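Local atomic coordinates of coat protein (Leviviridae sp., PDB entry 6YFR), a protein that forms the icosahedral shell of a single-stranded RNA bacteriophage and assembles into virus-like particles, probably as interlocked dimers. Residues L98-M101 against I102-A106; A114-L117 against L118-D121. All coordinates share one frame; numbering follows the deposited sequence.

Overall arrangement
Both contacts lie in the C-terminal, mainly helical part of the chain, after the five-stranded antiparallel sheet. Interaction 1 comes first and spans two turns of helix 90-107; interaction 2 follows the short helix 109-114 and folds the chain through a turn. Their centres are 16 Å apart and their nearest atoms about 6 Å, without touching, on the same side of the chain's centre. Each also meets the second subunit, and 114-121 reaches a third as well. The long helix thus carries a buried interface between two subunits, whereas the tail after helix 109-114 lies nearer the surface and joins neighbours in the shell.

Interaction 1 (L98-M101 against I102-A106); sequences LDTM and ISFLA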
ATOM      1  N   LEU A  98     -73.366  29.092  -8.126  1.00 24.96           N
ATOM      2  CA  LEU A  98     -73.118  30.141  -9.113  1.00 33.47           C
ATOM      3  C   LEU A  98     -73.924  31.398  -8.797  1.00 47.06           C
ATOM      4  O   LEU A  98     -73.416  32.525  -8.914  1.00 44.73           O
ATOM      5  CB  LEU A  98     -73.449  29.623 -10.513  1.00 20.95           C
ATOM      6  CG  LEU A  98     -73.374  30.629 -11.662  1.00 32.25           C
ATOM      7  CD1 LEU A  98     -72.000  31.265 -11.710  1.00 19.70           C
ATOM      8  CD2 LEU A  98     -73.702  29.947 -12.987  1.00 22.03           C
ATOM      9  N   ASP A  99     -75.182  31.222  -8.384  1.00 34.53           N
ATOM     10  CA  ASP A  99     -76.008  32.375  -8.042  1.00 32.90           C
ATOM     11  C   ASP A  99     -75.471  33.087  -6.807  1.00 48.70           C
ATOM     12  O   ASP A  99     -75.510  34.320  -6.732  1.00 50.59           O
ATOM     13  CB  ASP A  99     -77.458  31.941  -7.837  1.00 40.89           C
ATOM     14  CG  ASP A  99     -78.121  31.516  -9.130  1.00 45.03           C
ATOM     15  OD1 ASP A  99     -77.710  32.022 -10.198  1.00 35.23           O
ATOM     16  OD2 ASP A  99     -79.047  30.678  -9.083  1.00 43.11           O
ATOM     17  N   THR A 100     -74.960  32.329  -5.833  1.00 32.42           N
ATOM     18  CA  THR A 100     -74.341  32.944  -4.665  1.00 40.03           C
ATOM     19  C   THR A 100     -73.107  33.740  -5.063  1.00 39.49           C
ATOM     20  O   THR A 100     -72.855  34.827  -4.529  1.00 33.87           O
ATOM     21  CB  THR A 100     -73.977  31.872  -3.640  1.00 28.19           C
ATOM     22  OG1 THR A 100     -75.125  31.059  -3.366  1.00 32.34           O
ATOM     23  CG2 THR A 100     -73.498  32.515  -2.348  1.00 23.36           C
ATOM     24  N   MET A 101     -72.331  33.215  -6.013  1.00 41.83           N
ATOM     25  CA  MET A 101     -71.169  33.937  -6.524  1.00 26.26           C
ATOM     26  C   MET A 101     -71.578  35.274  -7.131  1.00 46.34           C
ATOM     27  O   MET A 101     -70.985  36.319  -6.829  1.00 51.89           O
ATOM     28  CB  MET A 101     -70.446  33.074  -7.560  1.00 39.38           C
ATOM     29  CG  MET A 101     -69.192  33.697  -8.134  1.00 15.56           C
ATOM     30  SD  MET A 101     -67.905  33.859  -6.886  1.00 40.62           S
ATOM     31  CE  MET A 101     -67.884  35.624  -6.722  1.00 34.23           C
ATOM     32  N   ILE A 102     -72.594  35.258  -7.996  1.00 31.84           N
ATOM     33  CA  ILE A 102     -73.048  36.495  -8.634  1.00 39.91           C
ATOM     34  C   ILE A 102     -73.600  37.466  -7.593  1.00 34.80           C
ATOM     35  O   ILE A 102     -73.324  38.678  -7.632  1.00 45.81           O
ATOM     36  CB  ILE A 102     -74.086  36.171  -9.722  1.00 24.37           C
ATOM     37  CG1 ILE A 102     -73.474  35.231 -10.764  1.00 20.22           C
ATOM     38  CG2 ILE A 102     -74.596  37.442 -10.377  1.00 27.55           C
ATOM     39  CD1 ILE A 102     -74.458  34.742 -11.797  1.00 36.99           C
ATOM     40  N   SER A 103     -74.374  36.949  -6.637  1.00 38.12           N
ATOM     41  CA  SER A 103     -74.922  37.793  -5.581  1.00 27.38           C
ATOM     42  C   SER A 103     -73.815  38.447  -4.771  1.00 34.69           C
ATOM     43  O   SER A 103     -73.927  39.614  -4.392  1.00 40.48           O
ATOM     44  CB  SER A 103     -75.829  36.973  -4.663  1.00 22.77           C
ATOM     45  OG  SER A 103     -76.915  36.426  -5.390  1.00 82.82           O
ATOM     46  N   PHE A 104     -72.736  37.712  -4.496  1.00 43.00           N
ATOM     47  CA  PHE A 104     -71.642  38.285  -3.720  1.00 26.45           C
ATOM     48  C   PHE A 104     -70.846  39.293  -4.533  1.00 28.46           C
ATOM     49  O   PHE A 104     -70.353  40.280  -3.976  1.00 33.31           O
ATOM     50  CB  PHE A 104     -70.732  37.179  -3.190  1.00 22.68           C
ATOM     51  CG  PHE A 104     -71.012  36.815  -1.767  1.00 32.25           C
ATOM     52  CD1 PHE A 104     -70.256  37.352  -0.742  1.00 24.19           C
ATOM     53  CD2 PHE A 104     -72.053  35.958  -1.449  1.00 24.25           C
ATOM     54  CE1 PHE A 104     -70.521  37.027   0.578  1.00 28.13           C
ATOM     55  CE2 PHE A 104     -72.322  35.629  -0.131  1.00 31.43           C
ATOM     56  CZ  PHE A 104     -71.557  36.165   0.883  1.00 42.51           C
ATOM     57  N   LEU A 105     -70.695  39.057  -5.838  1.00 35.47           N
ATOM     58  CA  LEU A 105     -70.070  40.062  -6.694  1.00 29.10           C
ATOM     59  C   LEU A 105     -70.865  41.359  -6.674  1.00 36.49           C
ATOM     60  O   LEU A 105     -70.291  42.452  -6.758  1.00 38.19           O
ATOM     61  CB  LEU A 105     -69.940  39.540  -8.126  1.00 21.89           C
ATOM     62  CG  LEU A 105     -68.887  38.479  -8.428  1.00 27.21           C
ATOM     63  CD1 LEU A 105     -68.933  38.081  -9.896  1.00 20.67           C
ATOM     64  CD2 LEU A 105     -67.497  38.969  -8.054  1.00 20.48           C
ATOM     65  N   ALA A 106     -72.193  41.260  -6.576  1.00 48.72           N
ATOM     66  CA  ALA A 106     -72.992  42.474  -6.423  1.00 33.73           C
ATOM     67  C   ALA A 106     -72.843  43.056  -5.022  1.00 31.23           C
ATOM     68  O   ALA A 106     -72.629  44.262  -4.860  1.00 48.50           O
ATOM     69  CB  ALA A 106     -74.459  42.178  -6.729  1.00 24.23           C
TER
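Met-101 and Leu-105, one helical turn apart, make the close apolar part of this contact. With CG trans to the backbone N (chi1 -178°) and kinks at the next two torsions, the methionine chain bends forward along the helix until its CE methyl lies 3.5 Å from Leu-105 CG, the two side chains crossing at a slant. Met-101 also packs on Phe-77 of strand 70-82 and on Ile-52 of the second subunit, which buries this face. Thr-100 and Phe-104 run side by side in the same direction, CG2 of the threonine 3.8 Å from CD2 of the ring. Thr-100 O sits at the ring edge in its plane and accepts Phe-104 N at 2.9 Å; the ring itself meets Trp-20 of the second subunit edge-to-face. Leu-98 and Ile-102 fit more loosely, CG to CD1 4.3 Å.

The polar, partly exposed side is formed by Asp-99 and Ser-103. Asp-99 O takes two bonds from Ser-103, each 2.9 Å long: the backbone N reaches it from one face of the carbonyl plane and OG from the other, 37° out of that plane. The hydroxyl lies beside its own N (chi1 -61°), within reach of the same oxygen, and the bond probably helps to hold that rotation. The Asp-99 carboxylate turns to the second subunit, where Arg-109 forms a salt bridge and the N of Ala-1 a hydrogen bond. Such i to i+4 bonding with a serine hydroxyl returned to the preceding turn is ordinary alpha-helix; here it belongs to the helix packed across the subunit interface, as in the dimers of leviviral coat proteins.

Interaction 2 (A114-L117 against L118-D121); sequences AGNL and LLPD
Asn-116 meets Leu-118 through its side-chain oxygen, just beyond the end of helix 109-114, where Gly-115 leaves helical geometry with a positive phi. A type I beta turn runs from Asn-116 to Leu-119. Leu-118 comes first in the second segment: its backbone N donates to Asn-116 OD1 at 2.9 Å, with an angle of 152° at the hydrogen and the donor tilted 18° from the amide plane. Asn-116 CG stands opposite the backbone N (chi1 -167°), which carries the amide forward along the chain, over the start of the turn. The same oxygen rests 3.3 Å from Leu-118 CB, and the two side chains slant past each other. The leucine also packs on Val-12 of the second subunit and Pro-10 of a third.

Leu-119 turns its side chain back toward the helix end. Its CD1 methyl touches Ala-114 CB at 3.7 Å, while CG lies 4.0 Å from Asn-116 CB, so one leucine covers both the last helical residue and the root of the asparagine. Ser-111 OG bonds Asn-116 O, which ties the turn to the preceding helix, and further along, past the extended Pro-120, the Asp-121 carboxylate forms a salt bridge with Arg-108, whose NH1 also donates to Leu-119 O.

The chemistry is therefore divided. A single side-chain-to-backbone bond, characteristic of an Asx turn, holds the asparagine amide at the start of the bend, and light apolar contact settles Leu-119 against the helix end. With so few direct links, the shape of this tail probably also depends on the adjoining subunits, one of which makes backbone hydrogen bonds with Leu-117.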
ATOM      1  N   ALA A 114     -61.970  48.115  -4.190  1.00 37.12           N
ATOM      2  CA  ALA A 114     -61.082  48.946  -3.390  1.00 33.74           C
ATOM      3  C   ALA A 114     -60.021  48.153  -2.634  1.00 40.22           C
ATOM      4  O   ALA A 114     -59.064  48.757  -2.137  1.00 45.26           O
ATOM      5  CB  ALA A 114     -61.902  49.784  -2.398  1.00 26.25           C
ATOM      6  N   GLY A 115     -60.156  46.835  -2.536  1.00 47.62           N
ATOM      7  CA  GLY A 115     -59.204  46.061  -1.758  1.00 34.98           C
ATOM      8  C   GLY A 115     -59.305  46.335  -0.274  1.00 40.67           C
ATOM      9  O   GLY A 115     -58.276  46.434   0.408  1.00 40.31           O
ATOM     10  N   ASN A 116     -60.526  46.468   0.242  1.00 37.96           N
ATOM     11  CA  ASN A 116     -60.763  46.801   1.644  1.00 37.47           C
ATOM     12  C   ASN A 116     -61.958  45.990   2.127  1.00 46.63           C
ATOM     13  O   ASN A 116     -63.089  46.230   1.692  1.00 42.93           O
ATOM     14  CB  ASN A 116     -61.011  48.301   1.811  1.00 45.87           C
ATOM     15  CG  ASN A 116     -60.941  48.749   3.256  1.00 50.95           C
ATOM     16  OD1 ASN A 116     -61.379  48.041   4.165  1.00 60.13           O
ATOM     17  ND2 ASN A 116     -60.383  49.936   3.477  1.00 64.67           N
ATOM     18  N   LEU A 117     -61.709  45.037   3.032  1.00 44.91           N
ATOM     19  CA  LEU A 117     -62.777  44.189   3.552  1.00 39.68           C
ATOM     20  C   LEU A 117     -63.783  44.957   4.392  1.00 37.23           C
ATOM     21  O   LEU A 117     -64.910  44.482   4.570  1.00 59.48           O
ATOM     22  CB  LEU A 117     -62.197  43.061   4.400  1.00 26.93           C
ATOM     23  CG  LEU A 117     -61.458  41.939   3.685  1.00 35.42           C
ATOM     24  CD1 LEU A 117     -60.700  41.125   4.701  1.00 35.91           C
ATOM     25  CD2 LEU A 117     -62.448  41.071   2.945  1.00 41.48           C
ATOM     26  N   LEU A 118     -63.405  46.119   4.922  1.00 47.06           N
ATOM     27  CA  LEU A 118     -64.242  46.817   5.888  1.00 45.26           C
ATOM     28  C   LEU A 118     -65.364  47.623   5.251  1.00 29.87           C
ATOM     29  O   LEU A 118     -66.256  48.076   5.975  1.00 59.61           O
ATOM     30  CB  LEU A 118     -63.383  47.740   6.749  1.00 25.28           C
ATOM     31  CG  LEU A 118     -62.296  47.055   7.575  1.00 58.84           C
ATOM     32  CD1 LEU A 118     -61.422  48.095   8.231  1.00 34.94           C
ATOM     33  CD2 LEU A 118     -62.923  46.147   8.620  1.00 47.63           C
ATOM     34  N   LEU A 119     -65.340  47.826   3.938  1.00 43.22           N
ATOM     35  CA  LEU A 119     -66.391  48.606   3.303  1.00 45.75           C
ATOM     36  C   LEU A 119     -67.728  47.882   3.443  1.00 41.07           C
ATOM     37  O   LEU A 119     -67.790  46.655   3.299  1.00 47.65           O
ATOM     38  CB  LEU A 119     -66.083  48.847   1.825  1.00 31.42           C
ATOM     39  CG  LEU A 119     -64.787  49.592   1.508  1.00 43.96           C
ATOM     40  CD1 LEU A 119     -64.707  49.900   0.023  1.00 31.09           C
ATOM     41  CD2 LEU A 119     -64.699  50.861   2.331  1.00 30.55           C
ATOM     42  N   PRO A 120     -68.808  48.602   3.725  1.00 33.77           N
ATOM     43  CA  PRO A 120     -70.118  47.955   3.837  1.00 50.52           C
ATOM     44  C   PRO A 120     -70.570  47.399   2.496  1.00 32.39           C
ATOM     45  O   PRO A 120     -70.027  47.722   1.438  1.00 47.28           O
ATOM     46  CB  PRO A 120     -71.033  49.085   4.314  1.00 36.41           C
ATOM     47  CG  PRO A 120     -70.359  50.337   3.839  1.00 27.55           C
ATOM     48  CD  PRO A 120     -68.883  50.060   3.914  1.00 28.68           C
ATOM     49  N   ASP A 121     -71.585  46.538   2.559  1.00 38.97           N
ATOM     50  CA  ASP A 121     -72.181  46.001   1.345  1.00 24.77           C
ATOM     51  C   ASP A 121     -72.633  47.132   0.432  1.00 34.20           C
ATOM     52  O   ASP A 121     -73.025  48.210   0.888  1.00 54.46           O
ATOM     53  CB  ASP A 121     -73.378  45.107   1.673  1.00 30.42           C
ATOM     54  CG  ASP A 121     -72.988  43.847   2.415  1.00 36.86           C
ATOM     55  OD1 ASP A 121     -71.806  43.446   2.348  1.00 53.30           O
ATOM     56  OD2 ASP A 121     -73.877  43.251   3.061  1.00 51.07           O
TER